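NAD-dependent aldehyde dehydrogenase (Burkholderia multivorans, PDB 5UJU) probably catalyses the NAD-dependent oxidation of aldehydes to carboxylic acids, as other members of the aldehyde dehydrogenase family do. Local coordinates at residues G519-V522 with N523-A526; G297-Q300 with N301-L305; K59-G63 with K64-L68; L426-P429 with A430-D433. All coordinates share one frame; numbering follows the deposited sequence.

Interaction 1 of 4, residues G519-V522 with N523-A526; sequences GVFV and NQSA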
ATOM      1  N   GLY A 519      -6.492 -16.216  31.673  1.00 44.73           N
ATOM      2  CA  GLY A 519      -5.619 -17.032  30.858  1.00 41.67           C
ATOM      3  C   GLY A 519      -5.179 -16.451  29.539  1.00 44.25           C
ATOM      4  O   GLY A 519      -4.466 -17.130  28.791  1.00 46.25           O
ATOM      5  N   VAL A 520      -5.561 -15.221  29.216  1.00 38.98           N
ATOM      6  CA  VAL A 520      -5.099 -14.546  28.008  1.00 44.15           C
ATOM      7  C   VAL A 520      -4.083 -13.487  28.425  1.00 43.20           C
ATOM      8  O   VAL A 520      -4.337 -12.703  29.348  1.00 36.89           O
ATOM      9  CB  VAL A 520      -6.267 -13.927  27.217  1.00 43.40           C
ATOM     10  CG1 VAL A 520      -5.746 -13.062  26.076  1.00 38.74           C
ATOM     11  CG2 VAL A 520      -7.186 -15.019  26.674  1.00 39.15           C
ATOM     12  N   PHE A 521      -2.926 -13.484  27.769  1.00 44.86           N
ATOM     13  CA  PHE A 521      -1.841 -12.578  28.112  1.00 43.17           C
ATOM     14  C   PHE A 521      -1.598 -11.590  26.982  1.00 38.50           C
ATOM     15  O   PHE A 521      -1.804 -11.904  25.802  1.00 33.96           O
ATOM     16  CB  PHE A 521      -0.555 -13.351  28.419  1.00 38.35           C
ATOM     17  CG  PHE A 521      -0.762 -14.464  29.393  1.00 43.72           C
ATOM     18  CD1 PHE A 521      -0.955 -14.187  30.744  1.00 39.84           C
ATOM     19  CD2 PHE A 521      -0.805 -15.786  28.963  1.00 45.39           C
ATOM     20  CE1 PHE A 521      -1.169 -15.204  31.651  1.00 37.87           C
ATOM     21  CE2 PHE A 521      -1.019 -16.813  29.866  1.00 47.75           C
ATOM     22  CZ  PHE A 521      -1.198 -16.520  31.221  1.00 39.56           C
ATOM     23  N   VAL A 522      -1.172 -10.378  27.366  1.00 29.35           N
ATOM     24  CA  VAL A 522      -0.942  -9.334  26.371  1.00 34.74           C
ATOM     25  C   VAL A 522       0.037  -9.812  25.306  1.00 33.37           C
ATOM     26  O   VAL A 522      -0.032  -9.369  24.154  1.00 34.52           O
ATOM     27  CB  VAL A 522      -0.463  -8.031  27.048  1.00 38.90           C
ATOM     28  CG1 VAL A 522       0.959  -8.180  27.590  1.00 39.23           C
ATOM     29  CG2 VAL A 522      -0.584  -6.852  26.077  1.00 32.13           C
ATOM     30  N   ASN A 523       0.926 -10.762  25.648  1.00 32.86           N
ATOM     31  CA  ASN A 523       1.864 -11.279  24.656  1.00 26.04           C
ATOM     32  C   ASN A 523       1.140 -11.968  23.506  1.00 33.95           C
ATOM     33  O   ASN A 523       1.670 -12.014  22.392  1.00 34.26           O
ATOM     34  CB  ASN A 523       2.843 -12.293  25.256  1.00 29.77           C
ATOM     35  CG  ASN A 523       3.378 -11.874  26.614  1.00 38.52           C
ATOM     36  OD1 ASN A 523       2.627 -11.415  27.470  1.00 38.61           O
ATOM     37  ND2 ASN A 523       4.684 -12.044  26.815  1.00 34.28           N
ATOM     38  N   GLN A 524      -0.052 -12.507  23.749  1.00 36.23           N
ATOM     39  CA  GLN A 524      -0.696 -13.411  22.804  1.00 39.66           C
ATOM     40  C   GLN A 524      -1.543 -12.667  21.778  1.00 39.73           C
ATOM     41  O   GLN A 524      -2.153 -11.633  22.070  1.00 39.38           O
ATOM     42  CB  GLN A 524      -1.580 -14.412  23.546  1.00 46.19           C
ATOM     43  CG  GLN A 524      -0.821 -15.310  24.497  1.00 49.25           C
ATOM     44  CD  GLN A 524      -1.742 -16.128  25.377  1.00 45.77           C
ATOM     45  OE1 GLN A 524      -2.723 -15.619  25.922  1.00 44.31           O
ATOM     46  NE2 GLN A 524      -1.445 -17.417  25.495  1.00 45.62           N
ATOM     47  N   SER A 525      -1.572 -13.208  20.557  1.00 34.42           N
ATOM     48  CA  SER A 525      -2.488 -12.705  19.543  1.00 44.80           C
ATOM     49  C   SER A 525      -2.904 -13.865  18.649  1.00 43.90           C
ATOM     50  O   SER A 525      -2.103 -14.759  18.355  1.00 45.83           O
ATOM     51  CB  SER A 525      -1.876 -11.562  18.708  1.00 49.18           C
ATOM     52  OG  SER A 525      -0.910 -12.016  17.774  1.00 51.19           O
ATOM     53  N   ALA A 526      -4.155 -13.831  18.208  1.00 33.31           N
ATOM     54  CA  ALA A 526      -4.730 -14.888  17.387  1.00 37.50           C
ATOM     55  C   ALA A 526      -4.905 -14.385  15.965  1.00 37.22           C
ATOM     56  O   ALA A 526      -5.459 -13.298  15.750  1.00 36.17           O
ATOM     57  CB  ALA A 526      -6.072 -15.359  17.950  1.00 35.40           C
TER
HETATM   58  O   HOH W   1      -1.115  -8.883  21.643  1.00 41.65           O
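F521 and Q524 lie side by side and point the same way, with the phenyl ring and the side-chain amide turned 49° against each other. Q524 OE1 comes to 3.6 Å from F521 CD2, obliquely to the ring. Q524 OE1 also accepts a nearly straight hydrogen bond of 2.8 Å from F521 N, and this donor stands above the amide carbonyl plane. Q524 reaches it by folding back along its own turn: CG sits beside the backbone N (chi1 -62°) and the chain then runs extended. V520 CA also touches Q524 OE1, at 3.3 Å.

In the backbone, F521 to Q524 form a type I beta turn, closed by Q524 N donating to F521 O at 2.8 Å. Backbone and side chain of Q524 therefore both grip F521. V522 and N523 fill the corner and cross at about a right angle, with N523 OD1 3.6 Å from V522 CG1. A water joins V522 O and Q524 O.

N523 ND2 is held by S342 O. The turn lies in the loop after strand 511-514: F521 packs on helix 332-344, V522 rests on strand 487-491, and Q524 O is bound by R560 of the second subunit.

Interaction 2 of 4, residues G297-Q300 with N301-L305; sequences GSTQ and NGTWL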
ATOM      1  N   GLY A 297      13.120  -6.922  12.622  1.00 32.39           N
ATOM      2  CA  GLY A 297      14.392  -6.701  13.296  1.00 36.60           C
ATOM      3  C   GLY A 297      14.470  -5.325  13.916  1.00 38.71           C
ATOM      4  O   GLY A 297      13.457  -4.763  14.340  1.00 39.93           O
ATOM      5  N   SER A 298      15.687  -4.785  13.952  1.00 34.25           N
ATOM      6  CA  SER A 298      15.923  -3.525  14.645  1.00 43.22           C
ATOM      7  C   SER A 298      15.249  -2.363  13.929  1.00 41.84           C
ATOM      8  O   SER A 298      15.014  -2.392  12.713  1.00 32.89           O
ATOM      9  CB  SER A 298      17.422  -3.229  14.775  1.00 46.51           C
ATOM     10  OG  SER A 298      17.975  -2.790  13.547  1.00 42.94           O
ATOM     11  N   THR A 299      14.960  -1.322  14.710  1.00 32.43           N
ATOM     12  CA  THR A 299      14.400  -0.094  14.162  1.00 38.89           C
ATOM     13  C   THR A 299      15.353   0.544  13.164  1.00 41.96           C
ATOM     14  O   THR A 299      14.924   1.042  12.116  1.00 40.00           O
ATOM     15  CB  THR A 299      14.074   0.878  15.299  1.00 39.70           C
ATOM     16  OG1 THR A 299      13.007   0.338  16.082  1.00 43.51           O
ATOM     17  CG2 THR A 299      13.656   2.236  14.753  1.00 38.42           C
ATOM     18  N   GLN A 300      16.654   0.529  13.473  1.00 42.61           N
ATOM     19  CA  GLN A 300      17.641   1.152  12.599  1.00 42.48           C
ATOM     20  C   GLN A 300      17.728   0.435  11.257  1.00 30.89           C
ATOM     21  O   GLN A 300      17.757   1.076  10.204  1.00 31.56           O
ATOM     22  CB  GLN A 300      19.011   1.156  13.269  1.00 46.67           C
ATOM     23  CG  GLN A 300      20.047   1.917  12.467  1.00 62.58           C
ATOM     24  CD  GLN A 300      21.401   1.946  13.140  1.00 71.86           C
ATOM     25  OE1 GLN A 300      22.164   0.980  13.062  1.00 74.47           O
ATOM     26  NE2 GLN A 300      21.727   3.071  13.767  1.00 72.18           N
ATOM     27  N   ASN A 301      17.779  -0.893  11.277  1.00 27.44           N
ATOM     28  CA  ASN A 301      17.834  -1.629  10.015  1.00 37.14           C
ATOM     29  C   ASN A 301      16.523  -1.515   9.244  1.00 35.57           C
ATOM     30  O   ASN A 301      16.533  -1.326   8.020  1.00 30.92           O
ATOM     31  CB  ASN A 301      18.177  -3.099  10.264  1.00 32.76           C
ATOM     32  CG  ASN A 301      19.595  -3.293  10.785  1.00 42.13           C
ATOM     33  OD1 ASN A 301      20.429  -2.389  10.708  1.00 40.74           O
ATOM     34  ND2 ASN A 301      19.874  -4.484  11.313  1.00 39.09           N
ATOM     35  N   GLY A 302      15.384  -1.627   9.938  1.00 32.50           N
ATOM     36  CA  GLY A 302      14.099  -1.507   9.262  1.00 33.09           C
ATOM     37  C   GLY A 302      13.899  -0.136   8.650  1.00 34.49           C
ATOM     38  O   GLY A 302      13.403  -0.007   7.528  1.00 32.89           O
ATOM     39  N   THR A 303      14.294   0.905   9.383  1.00 31.75           N
ATOM     40  CA  THR A 303      14.249   2.273   8.874  1.00 34.56           C
ATOM     41  C   THR A 303      15.165   2.458   7.667  1.00 38.89           C
ATOM     42  O   THR A 303      14.824   3.178   6.719  1.00 37.92           O
ATOM     43  CB  THR A 303      14.662   3.229   9.995  1.00 35.52           C
ATOM     44  OG1 THR A 303      13.744   3.105  11.087  1.00 39.39           O
ATOM     45  CG2 THR A 303      14.671   4.639   9.523  1.00 40.95           C
ATOM     46  N   TRP A 304      16.356   1.862   7.706  1.00 32.62           N
ATOM     47  CA  TRP A 304      17.258   1.959   6.563  1.00 36.44           C
ATOM     48  C   TRP A 304      16.587   1.430   5.300  1.00 28.02           C
ATOM     49  O   TRP A 304      16.627   2.078   4.249  1.00 30.33           O
ATOM     50  CB  TRP A 304      18.557   1.201   6.855  1.00 31.57           C
ATOM     51  CG  TRP A 304      19.627   1.399   5.825  1.00 31.28           C
ATOM     52  CD1 TRP A 304      20.633   2.319   5.851  1.00 35.21           C
ATOM     53  CD2 TRP A 304      19.784   0.666   4.604  1.00 30.85           C
ATOM     54  NE1 TRP A 304      21.410   2.201   4.727  1.00 33.31           N
ATOM     55  CE2 TRP A 304      20.908   1.196   3.941  1.00 35.78           C
ATOM     56  CE3 TRP A 304      19.085  -0.388   4.011  1.00 32.98           C
ATOM     57  CZ2 TRP A 304      21.349   0.713   2.711  1.00 34.95           C
ATOM     58  CZ3 TRP A 304      19.528  -0.873   2.783  1.00 39.07           C
ATOM     59  CH2 TRP A 304      20.649  -0.319   2.150  1.00 33.89           C
ATOM     60  N   LEU A 305      15.923   0.270   5.399  1.00 31.47           N
ATOM     61  CA  LEU A 305      15.266  -0.335   4.236  1.00 30.80           C
ATOM     62  C   LEU A 305      14.140   0.543   3.701  1.00 33.03           C
ATOM     63  O   LEU A 305      13.990   0.707   2.484  1.00 39.04           O
ATOM     64  CB  LEU A 305      14.722  -1.715   4.605  1.00 30.11           C
ATOM     65  CG  LEU A 305      15.761  -2.779   4.922  1.00 28.69           C
ATOM     66  CD1 LEU A 305      15.109  -3.911   5.649  1.00 29.63           C
ATOM     67  CD2 LEU A 305      16.364  -3.294   3.623  1.00 23.57           C
TER
HETATM   68  O   HOH W   2      18.291  -6.411  12.794  1.00 43.78           O
HETATM   69  O   HOH W   3      20.787  -2.046  14.119  1.00 54.06           O
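S298 OG accepts a hydrogen bond from N301 N at 3.0 Å, with an N-H...O angle of 163°. This is a capping bond, and S298 is the N-cap of helix 299-308. The hydroxyl reaches forward to the first turn because OG sits between the backbone N and the carbonyl carbon (chi1 76°). S298 OG also lies 3.2 Å from N301 CG.

One turn on, T303 grips T299 O twice. T303 N donates to T299 O at 2.8 Å and T303 OG1 at 2.6 Å, from opposite faces of the carbonyl plane. OG1 lies beside its own backbone N, which turns the hydroxyl back along the helix. The side chains of T299 and T303 run side by side. The backbone bonds G302 N to S298 O and W304 N to Q300 O complete the turn.

Further out, one water accepts from N301 ND2 at 2.9 Å and also from S298 N. A second water meets S298 OG. T299 OG1 is tied to A319 N, and N301 and L305 pack on F295 of strand 290-296. The helix is the crossover of the beta-alpha-beta unit that runs on to strand 313-317.

The chemistry is that of N-terminal helix capping: a serine oxygen takes up a first-turn N-H, which has no helix residue four back to bond to, while the threonine hydroxyl shares an acceptor already used by the helix backbone.

Interaction 3 of 4, residues K59-G63 with K64-L68; sequences KSHLG and KTFEL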
ATOM      1  N   LYS A  59      17.078 -34.349  14.237  1.00 32.39           N
ATOM      2  CA  LYS A  59      18.435 -34.856  14.447  1.00 38.75           C
ATOM      3  C   LYS A  59      19.141 -35.179  13.139  1.00 36.23           C
ATOM      4  O   LYS A  59      20.374 -35.121  13.073  1.00 42.73           O
ATOM      5  CB  LYS A  59      18.430 -36.101  15.332  1.00 37.18           C
ATOM      6  CG  LYS A  59      18.229 -35.831  16.817  1.00 43.73           C
ATOM      7  CD  LYS A  59      17.833 -37.121  17.528  1.00 50.23           C
ATOM      8  CE  LYS A  59      17.730 -36.952  19.047  1.00 57.15           C
ATOM      9  NZ  LYS A  59      17.405 -38.261  19.710  1.00 56.03           N
ATOM     10  N   SER A  60      18.389 -35.543  12.098  1.00 32.03           N
ATOM     11  CA  SER A  60      19.027 -35.861  10.824  1.00 39.73           C
ATOM     12  C   SER A  60      19.718 -34.650  10.206  1.00 40.75           C
ATOM     13  O   SER A  60      20.629 -34.829   9.397  1.00 41.60           O
ATOM     14  CB  SER A  60      18.001 -36.440   9.847  1.00 40.41           C
ATOM     15  OG  SER A  60      17.286 -35.408   9.185  1.00 43.00           O
ATOM     16  N   HIS A  61      19.334 -33.423  10.582  1.00 30.70           N
ATOM     17  CA  HIS A  61      20.004 -32.253  10.027  1.00 33.23           C
ATOM     18  C   HIS A  61      21.329 -31.957  10.713  1.00 35.32           C
ATOM     19  O   HIS A  61      22.137 -31.195  10.167  1.00 33.51           O
ATOM     20  CB  HIS A  61      19.113 -31.010  10.131  1.00 34.24           C
ATOM     21  CG  HIS A  61      17.764 -31.183   9.516  1.00 35.74           C
ATOM     22  ND1 HIS A  61      17.584 -31.530   8.193  1.00 36.43           N
ATOM     23  CD2 HIS A  61      16.526 -31.065  10.046  1.00 34.65           C
ATOM     24  CE1 HIS A  61      16.290 -31.617   7.936  1.00 35.51           C
ATOM     25  NE2 HIS A  61      15.626 -31.334   9.045  1.00 30.43           N
ATOM     26  N   LEU A  62      21.564 -32.521  11.896  1.00 31.31           N
ATOM     27  CA  LEU A  62      22.732 -32.156  12.679  1.00 30.69           C
ATOM     28  C   LEU A  62      23.979 -32.802  12.089  1.00 37.04           C
ATOM     29  O   LEU A  62      23.953 -33.959  11.660  1.00 39.01           O
ATOM     30  CB  LEU A  62      22.547 -32.607  14.128  1.00 34.83           C
ATOM     31  CG  LEU A  62      21.249 -32.131  14.790  1.00 33.71           C
ATOM     32  CD1 LEU A  62      21.236 -32.480  16.266  1.00 34.65           C
ATOM     33  CD2 LEU A  62      21.019 -30.637  14.591  1.00 32.94           C
ATOM     34  N   GLY A  63      25.076 -32.048  12.071  1.00 32.65           N
ATOM     35  CA  GLY A  63      26.327 -32.589  11.557  1.00 37.81           C
ATOM     36  C   GLY A  63      26.376 -32.865  10.069  1.00 33.52           C
ATOM     37  O   GLY A  63      27.164 -33.708   9.635  1.00 36.75           O
ATOM     38  N   LYS A  64      25.551 -32.199   9.267  1.00 34.95           N
ATOM     39  CA  LYS A  64      25.598 -32.433   7.831  1.00 31.50           C
ATOM     40  C   LYS A  64      25.174 -31.168   7.096  1.00 29.98           C
ATOM     41  O   LYS A  64      24.608 -30.238   7.677  1.00 28.39           O
ATOM     42  CB  LYS A  64      24.744 -33.639   7.433  1.00 48.31           C
ATOM     43  CG  LYS A  64      23.273 -33.367   7.246  1.00 52.97           C
ATOM     44  CD  LYS A  64      22.580 -34.644   6.775  1.00 55.69           C
ATOM     45  CE  LYS A  64      21.761 -34.415   5.524  1.00 56.92           C
ATOM     46  NZ  LYS A  64      21.099 -35.678   5.084  1.00 66.39           N
ATOM     47  N   THR A  65      25.437 -31.156   5.792  1.00 31.86           N
ATOM     48  CA  THR A  65      25.029 -30.043   4.952  1.00 30.23           C
ATOM     49  C   THR A  65      23.590 -30.250   4.504  1.00 33.81           C
ATOM     50  O   THR A  65      23.230 -31.321   4.003  1.00 33.82           O
ATOM     51  CB  THR A  65      25.956 -29.912   3.746  1.00 35.24           C
ATOM     52  OG1 THR A  65      27.289 -29.707   4.209  1.00 34.11           O
ATOM     53  CG2 THR A  65      25.562 -28.719   2.871  1.00 35.51           C
ATOM     54  N   PHE A  66      22.775 -29.216   4.694  1.00 28.05           N
ATOM     55  CA  PHE A  66      21.373 -29.229   4.306  1.00 28.01           C
ATOM     56  C   PHE A  66      21.260 -29.248   2.779  1.00 33.72           C
ATOM     57  O   PHE A  66      21.894 -28.447   2.090  1.00 40.49           O
ATOM     58  CB  PHE A  66      20.684 -27.988   4.907  1.00 31.53           C
ATOM     59  CG  PHE A  66      19.181 -28.034   4.872  1.00 26.69           C
ATOM     60  CD1 PHE A  66      18.468 -28.475   5.977  1.00 27.62           C
ATOM     61  CD2 PHE A  66      18.482 -27.634   3.740  1.00 29.40           C
ATOM     62  CE1 PHE A  66      17.077 -28.536   5.948  1.00 30.29           C
ATOM     63  CE2 PHE A  66      17.090 -27.691   3.709  1.00 28.38           C
ATOM     64  CZ  PHE A  66      16.393 -28.141   4.815  1.00 28.71           C
ATOM     65  N   GLU A  67      20.507 -30.206   2.252  1.00 33.69           N
ATOM     66  CA  GLU A  67      20.420 -30.440   0.815  1.00 38.60           C
ATOM     67  C   GLU A  67      19.344 -29.556   0.186  1.00 38.18           C
ATOM     68  O   GLU A  67      18.179 -29.590   0.602  1.00 34.65           O
ATOM     69  CB  GLU A  67      20.126 -31.917   0.543  1.00 42.46           C
ATOM     70  CG  GLU A  67      21.024 -32.879   1.316  1.00 59.82           C
ATOM     71  CD  GLU A  67      20.347 -34.218   1.610  1.00 70.61           C
ATOM     72  OE1 GLU A  67      20.256 -35.052   0.690  1.00 71.87           O
ATOM     73  OE2 GLU A  67      19.891 -34.432   2.760  1.00 71.68           O
ATOM     74  N   LEU A  68      19.751 -28.733  -0.776  1.00 35.56           N
ATOM     75  CA  LEU A  68      18.863 -28.038  -1.705  1.00 38.23           C
ATOM     76  C   LEU A  68      19.454 -28.123  -3.104  1.00 42.99           C
ATOM     77  O   LEU A  68      20.677 -28.119  -3.259  1.00 54.94           O
ATOM     78  CB  LEU A  68      18.647 -26.564  -1.353  1.00 35.87           C
ATOM     79  CG  LEU A  68      18.012 -26.182  -0.026  1.00 40.29           C
ATOM     80  CD1 LEU A  68      18.285 -24.712   0.227  1.00 37.63           C
ATOM     81  CD2 LEU A  68      16.522 -26.442  -0.104  1.00 42.95           C
TER
HETATM   82  O   HOH W   4      21.183 -37.330   8.141  1.00 41.46           O
HETATM   83  O   HOH W   5      21.759 -30.356   7.548  1.00 30.73           O
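S60 meets K64 through its carbonyl oxygen, 3.3 Å from K64 CD. The lysine CG lies between its backbone N and carbonyl carbon, and the chain passes S60 O before bending at the third torsion. A water donates to S60 O at 2.9 Å and has a weak bond to K64 NZ. The main partner of that amine is E67: NZ donates to OE2 at 2.9 Å in a salt bridge, from above the carboxylate plane. S60 OG turns back into the helix and is bonded to A57 O.

H61 follows, and its ring comes beside that of F66. The two side chains point the same way, with centroids 5.3 Å apart and planes at 35°, an oblique aromatic pair. The nearest atoms are H61 CE1 and F66 CE1, at 3.8 Å. F66 CG is anti to the backbone N (chi1 -166°), which carries the phenyl ring alongside the imidazole. On its far side from CG, H61 NE2 is bonded to E136. Both rings also pack on helix 245-260.

At H61 O a second water donates at 2.8 Å and bridges to K64 O, joining the two ends of the turn. L62 points away from K64-L68 and packs on L88 and I90.

G63 has a positive phi of 68°. It occupies the third position of a type II beta turn from H61 to K64, where glycine is common. The turn leads the chain out of helix 50-60 into an extended run, where K64 and F66 bond to the backbone of R91.

Interaction 4 of 4, residues L426-P429 with A430-D433; sequences LQHP and AFPD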
ATOM      1  N   LEU A 426      19.906 -20.219  36.005  1.00 24.04           N
ATOM      2  CA  LEU A 426      19.357 -21.515  36.368  1.00 28.11           C
ATOM      3  C   LEU A 426      20.137 -22.622  35.657  1.00 32.94           C
ATOM      4  O   LEU A 426      20.624 -22.441  34.537  1.00 32.39           O
ATOM      5  CB  LEU A 426      17.870 -21.608  35.992  1.00 24.98           C
ATOM      6  CG  LEU A 426      16.853 -20.586  36.523  1.00 22.21           C
ATOM      7  CD1 LEU A 426      15.446 -21.038  36.205  1.00 23.00           C
ATOM      8  CD2 LEU A 426      17.028 -20.363  38.040  1.00 23.52           C
ATOM      9  N   GLN A 427      20.254 -23.770  36.322  1.00 34.58           N
ATOM     10  CA  GLN A 427      20.803 -24.976  35.712  1.00 36.67           C
ATOM     11  C   GLN A 427      19.620 -25.765  35.180  1.00 30.61           C
ATOM     12  O   GLN A 427      18.764 -26.209  35.953  1.00 26.29           O
ATOM     13  CB  GLN A 427      21.628 -25.801  36.704  1.00 32.08           C
ATOM     14  CG  GLN A 427      22.231 -27.076  36.089  1.00 24.14           C
ATOM     15  CD  GLN A 427      23.286 -26.800  35.039  1.00 32.94           C
ATOM     16  OE1 GLN A 427      23.746 -25.674  34.892  1.00 32.81           O
ATOM     17  NE2 GLN A 427      23.655 -27.832  34.277  1.00 30.82           N
ATOM     18  N   HIS A 428      19.543 -25.882  33.863  1.00 27.94           N
ATOM     19  CA  HIS A 428      18.452 -26.625  33.240  1.00 30.45           C
ATOM     20  C   HIS A 428      18.563 -28.092  33.628  1.00 33.40           C
ATOM     21  O   HIS A 428      19.632 -28.689  33.461  1.00 34.36           O
ATOM     22  CB  HIS A 428      18.492 -26.468  31.718  1.00 30.97           C
ATOM     23  CG  HIS A 428      17.204 -26.837  31.044  1.00 30.09           C
ATOM     24  ND1 HIS A 428      16.686 -28.112  31.075  1.00 27.89           N
ATOM     25  CD2 HIS A 428      16.326 -26.092  30.334  1.00 28.78           C
ATOM     26  CE1 HIS A 428      15.541 -28.136  30.415  1.00 30.66           C
ATOM     27  NE2 HIS A 428      15.305 -26.924  29.950  1.00 28.61           N
ATOM     28  N   PRO A 429      17.493 -28.713  34.122  1.00 32.59           N
ATOM     29  CA  PRO A 429      17.612 -30.105  34.588  1.00 34.14           C
ATOM     30  C   PRO A 429      17.935 -31.100  33.480  1.00 34.54           C
ATOM     31  O   PRO A 429      18.480 -32.171  33.778  1.00 34.06           O
ATOM     32  CB  PRO A 429      16.236 -30.392  35.201  1.00 35.63           C
ATOM     33  CG  PRO A 429      15.591 -29.048  35.374  1.00 41.03           C
ATOM     34  CD  PRO A 429      16.135 -28.182  34.294  1.00 32.81           C
ATOM     35  N   ALA A 430      17.618 -30.786  32.223  1.00 32.33           N
ATOM     36  CA  ALA A 430      17.811 -31.722  31.118  1.00 31.92           C
ATOM     37  C   ALA A 430      18.893 -31.313  30.129  1.00 37.37           C
ATOM     38  O   ALA A 430      19.359 -32.168  29.367  1.00 38.24           O
ATOM     39  CB  ALA A 430      16.501 -31.897  30.338  1.00 35.05           C
ATOM     40  N   PHE A 431      19.323 -30.052  30.138  1.00 32.27           N
ATOM     41  CA  PHE A 431      20.305 -29.536  29.183  1.00 35.58           C
ATOM     42  C   PHE A 431      21.412 -28.850  29.969  1.00 36.74           C
ATOM     43  O   PHE A 431      21.316 -27.655  30.278  1.00 37.54           O
ATOM     44  CB  PHE A 431      19.670 -28.570  28.184  1.00 34.97           C
ATOM     45  CG  PHE A 431      18.693 -29.213  27.249  1.00 36.75           C
ATOM     46  CD1 PHE A 431      19.143 -29.962  26.166  1.00 34.84           C
ATOM     47  CD2 PHE A 431      17.329 -29.064  27.431  1.00 36.56           C
ATOM     48  CE1 PHE A 431      18.247 -30.561  25.284  1.00 37.71           C
ATOM     49  CE2 PHE A 431      16.427 -29.664  26.553  1.00 39.05           C
ATOM     50  CZ  PHE A 431      16.892 -30.412  25.477  1.00 37.97           C
ATOM     51  N   PRO A 432      22.490 -29.575  30.283  1.00 38.46           N
ATOM     52  CA  PRO A 432      23.525 -29.028  31.179  1.00 38.24           C
ATOM     53  C   PRO A 432      24.116 -27.708  30.724  1.00 34.69           C
ATOM     54  O   PRO A 432      24.562 -26.915  31.563  1.00 33.52           O
ATOM     55  CB  PRO A 432      24.596 -30.131  31.183  1.00 43.02           C
ATOM     56  CG  PRO A 432      23.878 -31.378  30.778  1.00 41.52           C
ATOM     57  CD  PRO A 432      22.803 -30.948  29.831  1.00 36.78           C
ATOM     58  N   ASP A 433      24.150 -27.443  29.422  1.00 29.24           N
ATOM     59  CA  ASP A 433      24.790 -26.238  28.912  1.00 28.12           C
ATOM     60  C   ASP A 433      23.792 -25.193  28.429  1.00 25.58           C
ATOM     61  O   ASP A 433      24.192 -24.239  27.758  1.00 31.13           O
ATOM     62  CB  ASP A 433      25.763 -26.606  27.791  1.00 40.38           C
ATOM     63  CG  ASP A 433      26.928 -27.439  28.290  1.00 45.89           C
ATOM     64  OD1 ASP A 433      27.379 -27.205  29.434  1.00 45.45           O
ATOM     65  OD2 ASP A 433      27.381 -28.337  27.547  1.00 45.22           O
TER
HETATM   66  O   HOH W   6      21.742 -25.113  32.130  1.00 28.93           O
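H428 and F431 make a T-shaped (edge-to-face) aromatic contact inside a surface loop between strands 418-421 and 440-445. The edge of the phenyl ring faces the imidazole, with planes at 73° and centroids 5.2 Å apart. F431 CD2 does the touching. Over one face of H428, offset toward the rim, F431 CD2 stands 3.6 Å from H428 CE1.

The imidazole is also held at its edge. A430 N donates to H428 ND1 at 3.1 Å, almost exactly in the ring plane. ND1 therefore acts as an acceptor here. H428 CG is anti to the backbone N (chi1 -162°), which turns the ring toward A430-D433.

The loop connects the edge strand 418-421 of a seven-stranded mixed sheet to its antiparallel neighbour 440-445. H428 and P429 pack on V395 of helix 391-398, while F431 meets the ring of Y84.

At the mouth of the bend, Q427 reaches across to P432. Its NE2 donates to P432 O at 3.0 Å, on a lone pair in the carbonyl plane, though the angle at hydrogen is only 142°. The glutamine chain bends at its second torsion to get there. A water accepts from H428 N at 2.9 Å within the same bend.

Along the chain the order is interaction 3, interaction 2, interaction 4, interaction 1, with no overlap. No two of them touch. Interactions 3 and 4 come closest, with nearest atoms about 9 Å apart and centres 25 Å apart. Interactions 1 and 2 lie on opposite sides of the chain's centre, 26 Å apart between centres. Interaction 2 starts the helix that links neighbouring strands 290-296 and 313-317 of one sheet. Interactions 1 and 4 belong to loops of the other sheet: 426-433 joins two of its strands, and 519-526 follows its edge strand 511-514. The four thus mark separate local turns and a helix start, and only interaction 1 contacts the second subunit.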